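Local structure of YPM (Yersinia pseudotuberculosis, 1PM4) at residues G17-I22 / S111-K116; W84-K89 / L100-H105; S40-A45 / E94-S99; G11-K16 / I88-S93. The protein acts as a superantigen, a secreted mitogen of jelly-roll fold that probably stimulates T cells by engaging their antigen receptors outside the usual peptide-recognition route. All blocks are in the same frame, centred on the assembly; numbering follows the deposited sequence.

Contact 1 (G17-I22 / S111-K116); sequences GEVCII and SDVLTK
Residues 112-114 lie antiparallel along strand 18-23 and join it by a single beta bridge, Ile21 with Val113, whose CA atoms lie 4.6 Å apart. Two backbone hydrogen bonds flank the bridge. Leu114 N donates to Cys20 O at 2.8 Å, nearly along the C=O axis. Ile22 N donates to Asp112 O, in the carbonyl plane and fairly straight (163° at the hydrogen). A CA-H...O contact from Ile21 CA falls on the same Asp112 O, so this oxygen is gripped twice. A water beside the bridge accepts from Cys20 N and donates to Leu114 O.

Leu114 and Ile22 carry much of the packing, and Leu114 points at the strand. Its CG lies anti to the carbonyl carbon (chi1 -64°), and its two methyls part over the backbone. Leu114 CD1 reaches Cys20 CB at 3.9 Å. Leu114 CD2 meets Ile22 CG2 at 3.8 Å, the two side chains crossing at about a right angle. Val113 points away from the strand; its methyls lie loosely against Val19 CG1 and Ile21 CG1. Asp112 turns its CB to Ile21 CG2. Its carboxylate is held by Tyr9, the backbone N of Glu109 and a salt bridge to Lys25.

The Cys20-Cys117 disulfide ties the same strand to the chain just beyond Lys116. Strand 18-23 is an outermost strand of its sheet. Residues 112-114 lie along the edge of that strand not paired with 84-90, while Ile21 packs inward on Leu100 and Tyr9 of the facing sheet.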
loop_
_atom_site.group_PDB
_atom_site.type_symbol
_atom_site.label_atom_id
_atom_site.label_comp_id
_atom_site.label_asym_id
_atom_site.label_seq_id
_atom_site.Cartn_x
_atom_site.Cartn_y
_atom_site.Cartn_z
ATOM N N GLY A 17 -15.949 -4.778 -17.866
ATOM C CA GLY A 17 -16.788 -4.118 -16.888
ATOM C C GLY A 17 -16.095 -3.953 -15.530
ATOM O O GLY A 17 -15.031 -4.584 -15.240
ATOM N N GLU A 18 -16.686 -3.114 -14.692
ATOM C CA GLU A 18 -16.229 -2.961 -13.328
ATOM C C GLU A 18 -17.444 -3.043 -12.427
ATOM O O GLU A 18 -18.499 -2.459 -12.780
ATOM C CB GLU A 18 -15.433 -1.696 -13.095
ATOM C CG GLU A 18 -16.054 -0.415 -13.562
ATOM C CD GLU A 18 -15.230 0.827 -13.249
ATOM O OE1 GLU A 18 -14.024 0.755 -13.547
ATOM O OE2 GLU A 18 -15.774 1.895 -12.838
ATOM N N VAL A 19 -17.327 -3.729 -11.307
ATOM C CA VAL A 19 -18.416 -3.874 -10.354
ATOM C C VAL A 19 -17.845 -3.549 -8.988
ATOM O O VAL A 19 -16.762 -4.052 -8.648
ATOM C CB VAL A 19 -18.950 -5.328 -10.370
ATOM C CG1 VAL A 19 -19.882 -5.544 -9.188
ATOM C CG2 VAL A 19 -19.715 -5.641 -11.673
ATOM N N CYS A 20 -18.525 -2.665 -8.221
ATOM C CA CYS A 20 -18.073 -2.297 -6.902
ATOM C C CYS A 20 -19.064 -2.749 -5.832
ATOM O O CYS A 20 -20.302 -2.588 -6.007
ATOM C CB CYS A 20 -17.856 -0.784 -6.799
ATOM S SG CYS A 20 -16.351 -0.212 -7.561
ATOM N N ILE A 21 -18.513 -3.302 -4.764
ATOM C CA ILE A 21 -19.272 -3.869 -3.668
ATOM C C ILE A 21 -18.819 -3.146 -2.402
ATOM O O ILE A 21 -17.628 -3.068 -2.090
ATOM C CB ILE A 21 -19.083 -5.414 -3.596
ATOM C CG1 ILE A 21 -19.644 -6.038 -4.879
ATOM C CG2 ILE A 21 -19.789 -6.000 -2.328
ATOM C CD1 ILE A 21 -19.496 -7.489 -4.955
ATOM N N ILE A 22 -19.782 -2.551 -1.712
ATOM C CA ILE A 22 -19.463 -1.788 -0.510
ATOM C C ILE A 22 -19.614 -2.661 0.779
ATOM O O ILE A 22 -20.456 -3.515 0.870
ATOM C CB ILE A 22 -20.341 -0.526 -0.432
ATOM C CG1 ILE A 22 -19.887 0.409 0.673
ATOM C CG2 ILE A 22 -21.734 -0.851 -0.198
ATOM C CD1 ILE A 22 -20.368 1.856 0.350
ATOM N N SER A 111 -28.122 -4.426 -1.596
ATOM C CA SER A 111 -27.683 -3.050 -1.776
ATOM C C SER A 111 -26.146 -2.907 -1.633
ATOM O O SER A 111 -25.613 -1.852 -1.880
ATOM C CB SER A 111 -28.462 -2.123 -0.814
ATOM O OG SER A 111 -28.096 -2.357 0.506
ATOM N N ASP A 112 -25.441 -3.981 -1.260
ATOM C CA ASP A 112 -23.993 -3.908 -1.165
ATOM C C ASP A 112 -23.395 -3.753 -2.567
ATOM O O ASP A 112 -22.313 -3.251 -2.678
ATOM C CB ASP A 112 -23.368 -5.142 -0.482
ATOM C CG ASP A 112 -23.839 -5.365 0.959
ATOM O OD1 ASP A 112 -24.381 -4.416 1.638
ATOM O OD2 ASP A 112 -23.672 -6.474 1.524
ATOM N N VAL A 113 -24.073 -4.288 -3.581
ATOM C CA VAL A 113 -23.628 -4.168 -4.986
ATOM C C VAL A 113 -24.001 -2.790 -5.464
ATOM O O VAL A 113 -25.185 -2.453 -5.622
ATOM C CB VAL A 113 -24.199 -5.263 -5.902
ATOM C CG1 VAL A 113 -23.568 -5.132 -7.275
ATOM C CG2 VAL A 113 -23.826 -6.628 -5.330
ATOM N N LEU A 114 -22.992 -1.951 -5.599
ATOM C CA LEU A 114 -23.180 -0.569 -5.994
ATOM C C LEU A 114 -23.579 -0.465 -7.442
ATOM O O LEU A 114 -23.189 -1.282 -8.318
ATOM C CB LEU A 114 -21.895 0.251 -5.792
ATOM C CG LEU A 114 -21.471 0.343 -4.331
ATOM C CD1 LEU A 114 -20.183 1.122 -4.313
ATOM C CD2 LEU A 114 -22.575 0.984 -3.378
ATOM N N THR A 115 -24.376 0.547 -7.734
ATOM C CA THR A 115 -24.682 0.805 -9.120
ATOM C C THR A 115 -23.535 1.437 -9.841
ATOM O O THR A 115 -23.464 1.371 -11.071
ATOM C CB THR A 115 -25.927 1.718 -9.311
ATOM O OG1 THR A 115 -25.688 2.988 -8.698
ATOM C CG2 THR A 115 -27.116 1.166 -8.702
ATOM N N LYS A 116 -22.625 2.062 -9.105
ATOM C CA LYS A 116 -21.513 2.726 -9.694
ATOM C C LYS A 116 -20.272 2.720 -8.829
ATOM O O LYS A 116 -20.382 2.758 -7.601
ATOM C CB LYS A 116 -21.915 4.142 -10.072
ATOM C CG LYS A 116 -22.027 5.117 -8.941
ATOM C CD LYS A 116 -22.149 6.619 -9.580
ATOM C CE LYS A 116 -20.785 7.128 -10.197
ATOM N NZ LYS A 116 -20.720 7.287 -11.757
HETATM O O HOH W 1 -20.581 -1.261 -9.500
HETATM O O HOH W 2 -21.937 -2.676 3.417
#

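Contact 2 (W84-K89 / L100-H105); sequences WIWKIK and LDATVH
The core of the jelly-roll sandwich is crossed here, where strand 84-90 of one four-stranded antiparallel sheet faces strand 96-103 of the other. The short strand axes pass 10.0 Å apart and run nearly antiparallel, at 168°. At this spacing side chains make the contact.

Trp86 and Leu100 meet at the centre. Leu100 CD2 touches Trp86 CB at 3.8 Å and also lies near CG and CD1, the two side chains crossing at about a right angle. Next along the strand, Ala102 CB sits 3.7 Å from Trp86 NE1. Ile88 CD1 makes a looser contact with Leu100 CB. Leu49 of strand 47-54 packs on Leu100, and Leu51 on both tryptophans.

Trp84 points its CB toward the opposite sheet. Its CG takes the crowded position between backbone N and carbonyl carbon (chi1 57°). This torsion lays the indole beside Trp86, with Trp84 CD1 3.4 Å above one face of the Trp86 ring, offset toward the rim. The far edge of Trp84 reaches the loop just after the other strand. There Trp84 CH2 lies 3.3 Å from His105 ND1, rim to rim, with the ring planes at 62°.

One water joins the sheets between the two indoles. It accepts from Trp84 NE1 at 3.0 Å and from Trp86 NE1 at 2.9 Å, in the plane of each ring. It donates to Thr103 O at 2.7 Å. Both indole N-H groups and a strand carbonyl thus share one solvent molecule, so the polar edges of two buried tryptophans are satisfied inside a largely apolar interface.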
loop_
_atom_site.group_PDB
_atom_site.type_symbol
_atom_site.label_atom_id
_atom_site.label_comp_id
_atom_site.label_asym_id
_atom_site.label_seq_id
_atom_site.Cartn_x
_atom_site.Cartn_y
_atom_site.Cartn_z
ATOM N N TRP A 84 -15.636 0.622 3.137
ATOM C CA TRP A 84 -14.636 0.200 2.174
ATOM C C TRP A 84 -15.395 -0.225 0.951
ATOM O O TRP A 84 -16.579 -0.560 1.041
ATOM C CB TRP A 84 -13.810 -0.955 2.750
ATOM C CG TRP A 84 -14.521 -2.132 3.180
ATOM C CD1 TRP A 84 -14.904 -3.163 2.412
ATOM C CD2 TRP A 84 -14.899 -2.478 4.544
ATOM N NE1 TRP A 84 -15.504 -4.127 3.172
ATOM C CE2 TRP A 84 -15.523 -3.740 4.491
ATOM C CE3 TRP A 84 -14.747 -1.847 5.788
ATOM C CZ2 TRP A 84 -16.052 -4.402 5.642
ATOM C CZ3 TRP A 84 -15.253 -2.487 6.950
ATOM C CH2 TRP A 84 -15.894 -3.758 6.861
ATOM N N ILE A 85 -14.702 -0.239 -0.172
ATOM C CA ILE A 85 -15.195 -0.811 -1.426
ATOM C C ILE A 85 -14.210 -1.787 -2.009
ATOM O O ILE A 85 -12.970 -1.547 -2.096
ATOM C CB ILE A 85 -15.464 0.295 -2.420
ATOM C CG1 ILE A 85 -16.721 1.029 -2.006
ATOM C CG2 ILE A 85 -15.631 -0.224 -3.920
ATOM C CD1 ILE A 85 -16.836 2.302 -2.814
ATOM N N TRP A 86 -14.757 -2.919 -2.415
ATOM C CA TRP A 86 -14.089 -3.871 -3.255
ATOM C C TRP A 86 -14.458 -3.564 -4.723
ATOM O O TRP A 86 -15.618 -3.657 -5.086
ATOM C CB TRP A 86 -14.600 -5.272 -2.939
ATOM C CG TRP A 86 -14.425 -5.632 -1.500
ATOM C CD1 TRP A 86 -15.451 -5.883 -0.630
ATOM C CD2 TRP A 86 -13.210 -5.959 -0.805
ATOM N NE1 TRP A 86 -14.946 -6.180 0.602
ATOM C CE2 TRP A 86 -13.589 -6.282 0.547
ATOM C CE3 TRP A 86 -11.871 -5.924 -1.112
ATOM C CZ2 TRP A 86 -12.694 -6.587 1.510
ATOM C CZ3 TRP A 86 -10.935 -6.211 -0.092
ATOM C CH2 TRP A 86 -11.368 -6.573 1.204
ATOM N N LYS A 87 -13.482 -3.170 -5.524
ATOM C CA LYS A 87 -13.712 -2.980 -6.937
ATOM C C LYS A 87 -13.160 -4.154 -7.739
ATOM O O LYS A 87 -11.983 -4.484 -7.613
ATOM C CB LYS A 87 -13.004 -1.705 -7.386
ATOM C CG LYS A 87 -13.073 -1.433 -8.829
ATOM C CD LYS A 87 -12.634 0.003 -9.184
ATOM C CE LYS A 87 -12.738 0.247 -10.610
ATOM N NZ LYS A 87 -12.093 1.585 -11.092
ATOM N N ILE A 88 -14.014 -4.756 -8.513
ATOM C CA ILE A 88 -13.716 -5.880 -9.388
ATOM C C ILE A 88 -13.639 -5.321 -10.788
ATOM O O ILE A 88 -14.650 -4.810 -11.323
ATOM C CB ILE A 88 -14.844 -6.974 -9.354
ATOM C CG1 ILE A 88 -14.991 -7.523 -7.907
ATOM C CG2 ILE A 88 -14.519 -8.111 -10.280
ATOM C CD1 ILE A 88 -16.305 -8.248 -7.621
ATOM N N LYS A 89 -12.478 -5.487 -11.411
ATOM C CA LYS A 89 -12.276 -5.074 -12.770
ATOM C C LYS A 89 -12.099 -6.314 -13.639
ATOM O O LYS A 89 -11.237 -7.127 -13.346
ATOM C CB LYS A 89 -11.090 -4.133 -12.918
ATOM C CG LYS A 89 -10.791 -3.714 -14.385
ATOM C CD LYS A 89 -11.956 -3.085 -15.244
ATOM C CE LYS A 89 -11.586 -2.786 -16.712
ATOM N NZ LYS A 89 -12.412 -1.717 -17.489
ATOM N N LEU A 100 -16.976 -13.284 -5.031
ATOM C CA LEU A 100 -16.078 -12.549 -4.135
ATOM C C LEU A 100 -16.417 -13.050 -2.712
ATOM O O LEU A 100 -17.519 -12.807 -2.233
ATOM C CB LEU A 100 -16.394 -11.079 -4.228
ATOM C CG LEU A 100 -15.462 -10.216 -3.388
ATOM C CD1 LEU A 100 -14.060 -10.200 -3.918
ATOM C CD2 LEU A 100 -15.976 -8.797 -3.207
ATOM N N ASP A 101 -15.471 -13.677 -2.070
ATOM C CA ASP A 101 -15.562 -13.966 -0.663
ATOM C C ASP A 101 -14.993 -12.776 0.072
ATOM O O ASP A 101 -13.871 -12.339 -0.230
ATOM C CB ASP A 101 -14.745 -15.160 -0.305
ATOM C CG ASP A 101 -15.147 -16.410 -0.995
ATOM O OD1 ASP A 101 -16.259 -16.562 -1.537
ATOM O OD2 ASP A 101 -14.292 -17.319 -1.094
ATOM N N ALA A 102 -15.765 -12.179 0.960
ATOM C CA ALA A 102 -15.285 -10.983 1.727
ATOM C C ALA A 102 -15.819 -10.872 3.130
ATOM O O ALA A 102 -16.969 -11.204 3.398
ATOM C CB ALA A 102 -15.729 -9.751 1.000
ATOM N N THR A 103 -14.997 -10.332 3.998
ATOM C CA THR A 103 -15.418 -9.938 5.331
ATOM C C THR A 103 -16.618 -9.031 5.246
ATOM O O THR A 103 -16.608 -8.116 4.476
ATOM C CB THR A 103 -14.304 -9.132 6.006
ATOM O OG1 THR A 103 -13.152 -9.920 6.099
ATOM C CG2 THR A 103 -14.696 -8.875 7.477
ATOM N N VAL A 104 -17.679 -9.357 5.962
ATOM C CA VAL A 104 -18.777 -8.425 6.095
ATOM C C VAL A 104 -19.042 -8.128 7.553
ATOM O O VAL A 104 -18.740 -8.912 8.435
ATOM C CB VAL A 104 -20.058 -8.896 5.435
ATOM C CG1 VAL A 104 -19.843 -9.041 3.940
ATOM C CG2 VAL A 104 -20.527 -10.197 5.994
ATOM N N HIS A 105 -19.651 -6.983 7.788
ATOM C CA HIS A 105 -19.961 -6.658 9.161
ATOM C C HIS A 105 -21.382 -6.986 9.511
ATOM O O HIS A 105 -21.654 -7.424 10.618
ATOM C CB HIS A 105 -19.576 -5.229 9.496
ATOM C CG HIS A 105 -18.315 -5.165 10.287
ATOM N ND1 HIS A 105 -17.082 -5.101 9.681
ATOM C CD2 HIS A 105 -18.079 -5.260 11.616
ATOM C CE1 HIS A 105 -16.138 -5.114 10.598
ATOM N NE2 HIS A 105 -16.716 -5.213 11.785
HETATM O O HOH W 3 -17.194 -6.472 2.424
#

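Contact 3 (S40-A45 / E94-S99); sequences STNVNA and ETSNYS
Two hydrogen bonds join the 40-45 loop, a chain of ST and Asx turns at one end of the jelly-roll, to the start of strand 96-103. Ser40 OG donates to Asn97 O at 2.6 Å, from above the carbonyl plane. Thr41 N donates to Asn97 OD1 at 2.9 Å, almost straight (169° at the hydrogen). The loop follows strand 32-39. Ser40 OG also accepts from Asn42 N in the ST turn, so this hydroxyl links loop and strand. Asn42 OD1 accepts from Asn44 N in the Asx turn, and a type I beta turn runs from Asn42 to Ala45.

Asn42 has CG anti to the backbone N (chi1 176°), which sends its amide across to the other segment. Asn42 ND2 donates to Ser96 OG at 3.1 Å, and the serine oxygen lies in the amide plane. Ser96 OG in turn donates to Glu94 O. The extended Glu94 chain meets Asn42 tip to tip, with a weak hydrogen bond from ND2 to OE2. Three waters join this carboxylate to the loop. Ser40 and Ser96 both pack on Met47 at the sandwich end. Thr41 crosses Asn97 at about a right angle, Thr41 OG1 lying 3.2 Å from Asn97 CB.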
loop_
_atom_site.group_PDB
_atom_site.type_symbol
_atom_site.label_atom_id
_atom_site.label_comp_id
_atom_site.label_asym_id
_atom_site.label_seq_id
_atom_site.Cartn_x
_atom_site.Cartn_y
_atom_site.Cartn_z
ATOM N N SER A 40 -13.484 -17.015 -10.077
ATOM C CA SER A 40 -14.378 -17.181 -11.217
ATOM C C SER A 40 -14.444 -18.642 -11.661
ATOM O O SER A 40 -13.386 -19.347 -11.662
ATOM C CB SER A 40 -13.928 -16.325 -12.380
ATOM O OG SER A 40 -14.775 -16.463 -13.503
ATOM N N THR A 41 -15.655 -19.080 -11.997
ATOM C CA THR A 41 -15.796 -20.402 -12.648
ATOM C C THR A 41 -15.223 -20.424 -14.047
ATOM O O THR A 41 -15.121 -21.515 -14.602
ATOM C CB THR A 41 -17.254 -20.868 -12.700
ATOM O OG1 THR A 41 -18.066 -19.963 -13.459
ATOM C CG2 THR A 41 -17.837 -20.987 -11.316
ATOM N N ASN A 42 -14.896 -19.274 -14.632
ATOM C CA ASN A 42 -14.178 -19.154 -15.876
ATOM C C ASN A 42 -12.729 -19.401 -15.592
ATOM O O ASN A 42 -12.082 -18.586 -15.024
ATOM C CB ASN A 42 -14.410 -17.829 -16.512
ATOM C CG ASN A 42 -13.608 -17.588 -17.775
ATOM O OD1 ASN A 42 -12.939 -18.486 -18.324
ATOM N ND2 ASN A 42 -13.679 -16.351 -18.266
ATOM N N VAL A 43 -12.198 -20.524 -16.049
ATOM C CA VAL A 43 -10.820 -20.885 -15.665
ATOM C C VAL A 43 -9.853 -19.877 -16.294
ATOM O O VAL A 43 -8.719 -19.710 -15.841
ATOM C CB VAL A 43 -10.482 -22.342 -16.159
ATOM C CG1 VAL A 43 -9.090 -22.703 -15.815
ATOM C CG2 VAL A 43 -11.437 -23.323 -15.481
ATOM N N ASN A 44 -10.303 -19.218 -17.348
ATOM C CA ASN A 44 -9.468 -18.272 -18.057
ATOM C C ASN A 44 -9.650 -16.822 -17.591
ATOM O O ASN A 44 -9.157 -15.897 -18.219
ATOM C CB ASN A 44 -9.759 -18.323 -19.543
ATOM C CG ASN A 44 -9.467 -19.694 -20.195
ATOM O OD1 ASN A 44 -8.694 -20.493 -19.680
ATOM N ND2 ASN A 44 -10.097 -19.931 -21.322
ATOM N N ALA A 45 -10.350 -16.627 -16.512
ATOM C CA ALA A 45 -10.685 -15.282 -16.099
ATOM C C ALA A 45 -9.447 -14.455 -15.824
ATOM O O ALA A 45 -8.431 -14.972 -15.269
ATOM C CB ALA A 45 -11.555 -15.368 -14.871
ATOM N N GLU A 94 -14.033 -11.101 -22.255
ATOM C CA GLU A 94 -14.942 -12.208 -22.008
ATOM C C GLU A 94 -15.822 -11.996 -20.805
ATOM O O GLU A 94 -15.346 -11.840 -19.671
ATOM C CB GLU A 94 -14.163 -13.520 -21.861
ATOM C CG GLU A 94 -15.028 -14.759 -21.728
ATOM C CD GLU A 94 -14.238 -16.083 -21.898
ATOM O OE1 GLU A 94 -14.871 -17.070 -22.200
ATOM O OE2 GLU A 94 -13.034 -16.144 -21.622
ATOM N N THR A 95 -17.131 -12.010 -21.038
ATOM C CA THR A 95 -18.098 -11.934 -19.967
ATOM C C THR A 95 -17.959 -13.175 -19.135
ATOM O O THR A 95 -17.877 -14.293 -19.695
ATOM C CB THR A 95 -19.510 -11.838 -20.551
ATOM O OG1 THR A 95 -19.620 -10.549 -21.210
ATOM C CG2 THR A 95 -20.539 -11.874 -19.439
ATOM N N SER A 96 -17.808 -12.964 -17.839
ATOM C CA SER A 96 -17.396 -14.007 -16.911
ATOM C C SER A 96 -18.195 -14.050 -15.615
ATOM O O SER A 96 -18.569 -13.014 -15.090
ATOM C CB SER A 96 -15.944 -13.772 -16.505
ATOM O OG SER A 96 -15.058 -13.653 -17.620
ATOM N N ASN A 97 -18.382 -15.256 -15.063
ATOM C CA ASN A 97 -18.836 -15.379 -13.674
ATOM C C ASN A 97 -17.815 -14.717 -12.758
ATOM O O ASN A 97 -16.605 -14.725 -13.045
ATOM C CB ASN A 97 -18.902 -16.881 -13.311
ATOM C CG ASN A 97 -18.902 -17.147 -11.808
ATOM O OD1 ASN A 97 -17.832 -17.347 -11.144
ATOM N ND2 ASN A 97 -20.143 -17.155 -11.226
ATOM N N TYR A 98 -18.282 -14.173 -11.647
ATOM C CA TYR A 98 -17.381 -13.915 -10.515
ATOM C C TYR A 98 -17.984 -14.384 -9.199
ATOM O O TYR A 98 -19.212 -14.536 -9.075
ATOM C CB TYR A 98 -17.028 -12.426 -10.429
ATOM C CG TYR A 98 -18.176 -11.547 -9.915
ATOM C CD1 TYR A 98 -18.351 -11.282 -8.579
ATOM C CD2 TYR A 98 -19.036 -10.911 -10.814
ATOM C CE1 TYR A 98 -19.417 -10.557 -8.137
ATOM C CE2 TYR A 98 -20.041 -10.103 -10.387
ATOM C CZ TYR A 98 -20.221 -9.893 -9.017
ATOM O OH TYR A 98 -21.297 -9.101 -8.556
ATOM N N SER A 99 -17.132 -14.623 -8.234
ATOM C CA SER A 99 -17.542 -14.761 -6.853
ATOM C C SER A 99 -16.510 -14.047 -6.001
ATOM O O SER A 99 -15.301 -14.146 -6.229
ATOM C CB SER A 99 -17.769 -16.237 -6.421
ATOM O OG SER A 99 -16.574 -17.010 -6.422
HETATM O O HOH W 4 -13.510 -19.382 -20.806
HETATM O O HOH W 5 -11.314 -14.600 -19.983
HETATM O O HOH W 6 -11.335 -17.966 -22.974
#

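Contact 4 (G11-K16 / I88-S93); sequences GTIQGK and IKNNSS
Ile13 slides alongside Asn90 in the opposite direction, its CD1 3.9 Å from Asn90 CB. The same Ile13 CD1 methyl meets Ile88 CG2 at 3.9 Å. CG1 lies anti to the backbone N (chi1 -174°), which carries CD1 inward between the two residues. Met47 and Tyr98 pack against Ile13 at this end of the jelly-roll sandwich. Strands 6-13 and 84-90 belong to opposite sheets, and the turns after them meet here.

Asn90 ends its strand with an Asx turn, OD1 accepting from Ser92 N. Asn90 ND2 donates to Gln14 O at 3.1 Å from well above the carbonyl plane, and also to Glu94 O. The amide thus holds its own turn and the neighbouring one. Gly15 CA makes CA-H...O contacts with Ser92 O and Ser93 O, and Lys16 N donates in plane to Ser92 O at 2.9 Å.

Two lysines then reach in reciprocal directions, each to the other segment. Lys89 bends at chi2 (54°), and Lys89 NZ donates to Lys16 O at 2.6 Å, on a lone pair. Lys16 also bends at chi2 (-59°) and doubles back over the other turn. Lys16 NZ donates to Asn91 O at 2.5 Å, from above the carbonyl plane, and Lys16 CE lies 3.4 Å from Ser93 OG.

Each ammonium is thus received by a main-chain carbonyl of the opposite segment. Lys16 NZ and Lys89 NZ lie 6.8 Å apart; the carbonyls they meet would offset part of the repulsion expected between like charges.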
loop_
_atom_site.group_PDB
_atom_site.type_symbol
_atom_site.label_atom_id
_atom_site.label_comp_id
_atom_site.label_asym_id
_atom_site.label_seq_id
_atom_site.Cartn_x
_atom_site.Cartn_y
_atom_site.Cartn_z
ATOM N N GLY A 11 -21.929 -13.218 -9.153
ATOM C CA GLY A 11 -22.570 -12.552 -10.258
ATOM C C GLY A 11 -21.860 -12.843 -11.561
ATOM O O GLY A 11 -21.105 -13.820 -11.675
ATOM N N THR A 12 -22.148 -11.994 -12.544
ATOM C CA THR A 12 -21.539 -12.076 -13.844
ATOM C C THR A 12 -21.052 -10.695 -14.207
ATOM O O THR A 12 -21.760 -9.720 -13.916
ATOM C CB THR A 12 -22.632 -12.493 -14.863
ATOM O OG1 THR A 12 -23.169 -13.796 -14.494
ATOM C CG2 THR A 12 -22.049 -12.675 -16.214
ATOM N N ILE A 13 -19.820 -10.604 -14.723
ATOM C CA ILE A 13 -19.262 -9.277 -15.043
ATOM C C ILE A 13 -18.952 -9.253 -16.502
ATOM O O ILE A 13 -18.240 -10.113 -17.063
ATOM C CB ILE A 13 -18.039 -8.956 -14.160
ATOM C CG1 ILE A 13 -17.581 -7.525 -14.421
ATOM C CG2 ILE A 13 -16.931 -10.037 -14.275
ATOM C CD1 ILE A 13 -16.541 -7.047 -13.445
ATOM N N GLN A 14 -19.573 -8.337 -17.198
ATOM C CA GLN A 14 -19.381 -8.210 -18.621
ATOM C C GLN A 14 -17.933 -7.888 -19.011
ATOM O O GLN A 14 -17.143 -7.397 -18.193
ATOM C CB GLN A 14 -20.328 -7.112 -19.134
ATOM C CG GLN A 14 -21.779 -7.664 -19.143
ATOM C CD GLN A 14 -22.828 -6.577 -18.993
ATOM O OE1 GLN A 14 -22.526 -5.487 -18.483
ATOM N NE2 GLN A 14 -24.027 -6.852 -19.474
ATOM N N GLY A 15 -17.592 -8.169 -20.262
ATOM C CA GLY A 15 -16.271 -7.788 -20.783
ATOM C C GLY A 15 -15.918 -6.332 -20.451
ATOM O O GLY A 15 -16.747 -5.432 -20.668
ATOM N N LYS A 16 -14.695 -6.131 -19.930
ATOM C CA LYS A 16 -14.150 -4.836 -19.545
ATOM C C LYS A 16 -14.953 -4.120 -18.459
ATOM O O LYS A 16 -14.533 -3.012 -18.076
ATOM C CB LYS A 16 -13.976 -3.945 -20.798
ATOM C CG LYS A 16 -13.192 -4.542 -21.929
ATOM C CD LYS A 16 -11.764 -4.916 -21.446
ATOM C CE LYS A 16 -10.822 -5.305 -22.549
ATOM N NZ LYS A 16 -9.616 -5.931 -22.094
ATOM N N ILE A 88 -14.014 -4.756 -8.513
ATOM C CA ILE A 88 -13.716 -5.880 -9.388
ATOM C C ILE A 88 -13.639 -5.321 -10.788
ATOM O O ILE A 88 -14.650 -4.810 -11.323
ATOM C CB ILE A 88 -14.844 -6.974 -9.354
ATOM C CG1 ILE A 88 -14.991 -7.523 -7.907
ATOM C CG2 ILE A 88 -14.519 -8.111 -10.280
ATOM C CD1 ILE A 88 -16.305 -8.248 -7.621
ATOM N N LYS A 89 -12.478 -5.487 -11.411
ATOM C CA LYS A 89 -12.276 -5.074 -12.770
ATOM C C LYS A 89 -12.099 -6.314 -13.639
ATOM O O LYS A 89 -11.237 -7.127 -13.346
ATOM C CB LYS A 89 -11.090 -4.133 -12.918
ATOM C CG LYS A 89 -10.791 -3.714 -14.385
ATOM C CD LYS A 89 -11.956 -3.085 -15.244
ATOM C CE LYS A 89 -11.586 -2.786 -16.712
ATOM N NZ LYS A 89 -12.412 -1.717 -17.489
ATOM N N ASN A 90 -12.917 -6.437 -14.689
ATOM C CA ASN A 90 -12.709 -7.482 -15.673
ATOM C C ASN A 90 -11.732 -7.017 -16.740
ATOM O O ASN A 90 -12.031 -6.087 -17.494
ATOM C CB ASN A 90 -14.042 -7.929 -16.261
ATOM C CG ASN A 90 -13.876 -9.111 -17.169
ATOM O OD1 ASN A 90 -12.760 -9.652 -17.276
ATOM N ND2 ASN A 90 -14.943 -9.539 -17.800
ATOM N N ASN A 91 -10.514 -7.544 -16.715
ATOM C CA ASN A 91 -9.476 -7.135 -17.678
ATOM C C ASN A 91 -9.679 -7.771 -19.048
ATOM O O ASN A 91 -9.104 -7.324 -20.074
ATOM C CB ASN A 91 -8.141 -7.567 -17.103
ATOM C CG ASN A 91 -7.831 -6.944 -15.791
ATOM O OD1 ASN A 91 -8.025 -5.722 -15.609
ATOM N ND2 ASN A 91 -7.337 -7.744 -14.860
ATOM N N SER A 92 -10.453 -8.840 -19.082
ATOM C CA SER A 92 -10.771 -9.560 -20.309
ATOM C C SER A 92 -11.987 -8.992 -21.018
ATOM O O SER A 92 -12.855 -8.351 -20.392
ATOM C CB SER A 92 -11.072 -11.043 -19.962
ATOM O OG SER A 92 -11.485 -11.818 -21.052
ATOM N N SER A 93 -12.068 -9.215 -22.335
ATOM C CA SER A 93 -13.274 -8.903 -23.082
ATOM C C SER A 93 -14.377 -9.981 -22.889
ATOM O O SER A 93 -15.491 -9.811 -23.319
ATOM C CB SER A 93 -12.972 -8.687 -24.538
ATOM O OG SER A 93 -12.002 -7.678 -24.639
HETATM O O HOH W 7 -9.495 -7.825 -24.725
#

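How the contacts relate
The four contacts trace a path through one jelly-roll sandwich. Contact 2 is at its middle, with its centre about 2 Å from that of the chain. The centre of contact 1 lies about 9 Å from that of contact 2, on the edge strand beside 84-90. Val19 O to Ile88 N (2.8 Å) and Ile21 O to Trp86 N (2.9 Å) probably bond the two. Contacts 3 and 4 share one end of the sandwich, their centres about 8 Å apart. Ser96 O and Ile13 N, 2.7 Å apart, probably hydrogen-bond across the other sheet. Ile88 and Lys89 belong to contacts 2 and 4; Ile88 CD1 packs on Tyr98 CD1 of contact 3 at 3.8 Å.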